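Local coordinates for lipoprotein (Clostridium difficile, PDB 4OTE) that probably binds methionine outside the cell as the lipid-anchored receptor of a transport system, and binds selenomethionine and zinc ions, at residues 104-109 with 149-154. Numbering follows the deposited sequence.
Sequences DTIAIS and IQFKEL
Strands 105-109 and 150-154 run parallel, their axes 4.6 Å apart at closest approach. I106 and I108 use both N and O toward the other strand. Strand 150-154 bonds through N and O of Q150 and K152 and N of L154; F151 makes no such bond to 105-109. The bonds are nearly straight. I106 N donates to Q150 O at 2.9 Å, almost along the C=O axis. K152 N reaches I106 O at 2.9 Å from above the carbonyl plane, 32° out of it.

F151 CB lies 4.0 Å from I106 O. CG is anti to the carbonyl carbon (chi1 -64°), which lays the ring beside I108. CD1 meets I108 CD1 at 3.5 Å, and CE1 meets the same methyl at 3.9 Å. One ring face takes I149 CG2, offset toward the rim. That methyl also touches I106 CD1 at 3.7 Å.

With helix 112-124 the strands form a beta-alpha-beta crossover in one lobe of a fold consistent with periplasmic binding proteins. Strand 150-154 is one edge of a mixed five-stranded sheet; 105-109 also pairs with parallel 168-171. Backbone bonds fix the register, while I106, I108 and F151 pack against the helix and E153 on their face stays exposed.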
# COMPACT_ATOMS: atom_id res chain seq x y z
N ASP A 104 -1.34 0.88 -26.72
CA ASP A 104 -1.81 1.32 -25.40
C ASP A 104 -0.67 1.33 -24.38
O ASP A 104 0.23 0.49 -24.43
CB ASP A 104 -2.96 0.44 -24.90
CG ASP A 104 -4.27 0.70 -25.61
OD1 ASP A 104 -4.32 1.56 -26.52
OD2 ASP A 104 -5.28 0.04 -25.27
N THR A 105 -0.73 2.29 -23.46
CA THR A 105 0.31 2.48 -22.47
C THR A 105 -0.22 2.25 -21.05
O THR A 105 -1.30 2.72 -20.70
CB THR A 105 0.89 3.90 -22.56
OG1 THR A 105 -0.16 4.86 -22.34
CG2 THR A 105 1.51 4.15 -23.93
N ILE A 106 0.55 1.51 -20.25
CA ILE A 106 0.25 1.34 -18.83
C ILE A 106 1.33 2.01 -17.99
O ILE A 106 2.52 1.71 -18.15
CB ILE A 106 0.11 -0.15 -18.44
CG1 ILE A 106 -1.06 -0.79 -19.19
CG2 ILE A 106 -0.09 -0.31 -16.94
CD1 ILE A 106 -1.26 -2.27 -18.92
N ALA A 107 0.93 2.92 -17.11
CA ALA A 107 1.85 3.55 -16.16
C ALA A 107 2.06 2.64 -14.96
O ALA A 107 1.10 2.12 -14.39
CB ALA A 107 1.32 4.90 -15.71
N ILE A 108 3.33 2.46 -14.58
CA ILE A 108 3.72 1.59 -13.48
C ILE A 108 4.80 2.27 -12.63
O ILE A 108 5.57 3.09 -13.13
CB ILE A 108 4.25 0.24 -14.02
CG1 ILE A 108 3.17 -0.49 -14.81
CG2 ILE A 108 4.72 -0.67 -12.89
CD1 ILE A 108 3.43 -1.97 -14.99
N SER A 109 4.85 1.92 -11.34
CA SER A 109 5.86 2.45 -10.43
C SER A 109 7.26 1.96 -10.82
O SER A 109 7.44 0.82 -11.24
CB SER A 109 5.56 2.02 -9.00
OG SER A 109 6.61 2.39 -8.12
N ILE A 149 1.58 -3.72 -25.58
CA ILE A 149 1.43 -2.79 -24.47
C ILE A 149 2.78 -2.19 -24.11
O ILE A 149 3.75 -2.91 -23.89
CB ILE A 149 0.86 -3.50 -23.21
CG1 ILE A 149 -0.52 -4.11 -23.52
CG2 ILE A 149 0.77 -2.53 -22.04
CD1 ILE A 149 -1.57 -3.11 -23.96
N GLN A 150 2.84 -0.86 -24.06
CA GLN A 150 4.05 -0.15 -23.66
C GLN A 150 3.91 0.25 -22.20
O GLN A 150 2.81 0.54 -21.72
CB GLN A 150 4.26 1.10 -24.53
CG GLN A 150 3.95 0.89 -26.00
CD GLN A 150 4.42 2.04 -26.87
OE1 GLN A 150 5.50 2.59 -26.66
NE2 GLN A 150 3.61 2.40 -27.87
N PHE A 151 5.03 0.28 -21.48
CA PHE A 151 5.03 0.56 -20.05
C PHE A 151 5.79 1.84 -19.73
O PHE A 151 6.93 2.02 -20.16
CB PHE A 151 5.63 -0.62 -19.29
CG PHE A 151 4.82 -1.88 -19.43
CD1 PHE A 151 3.82 -2.17 -18.51
CD2 PHE A 151 5.03 -2.75 -20.49
CE1 PHE A 151 3.06 -3.32 -18.64
CE2 PHE A 151 4.27 -3.90 -20.62
CZ PHE A 151 3.29 -4.19 -19.69
N LYS A 152 5.14 2.73 -18.99
CA LYS A 152 5.73 4.00 -18.60
C LYS A 152 6.11 3.93 -17.13
O LYS A 152 5.24 3.96 -16.25
CB LYS A 152 4.72 5.13 -18.85
CG LYS A 152 5.29 6.53 -18.72
CD LYS A 152 4.29 7.56 -19.23
CE LYS A 152 4.86 8.96 -19.19
NZ LYS A 152 3.88 9.95 -19.73
N GLU A 153 7.41 3.81 -16.86
CA GLU A 153 7.91 3.68 -15.48
C GLU A 153 8.09 5.07 -14.86
O GLU A 153 8.87 5.88 -15.36
CB GLU A 153 9.23 2.90 -15.46
CG GLU A 153 9.04 1.41 -15.76
CD GLU A 153 10.35 0.69 -16.07
OE1 GLU A 153 11.23 1.28 -16.72
OE2 GLU A 153 10.47 -0.49 -15.68
N LEU A 154 7.35 5.32 -13.78
CA LEU A 154 7.31 6.64 -13.14
C LEU A 154 7.52 6.56 -11.63
O LEU A 154 7.38 5.49 -11.04
CB LEU A 154 5.96 7.31 -13.40
CG LEU A 154 5.61 7.63 -14.86
CD1 LEU A 154 4.13 7.98 -14.99
CD2 LEU A 154 6.49 8.76 -15.38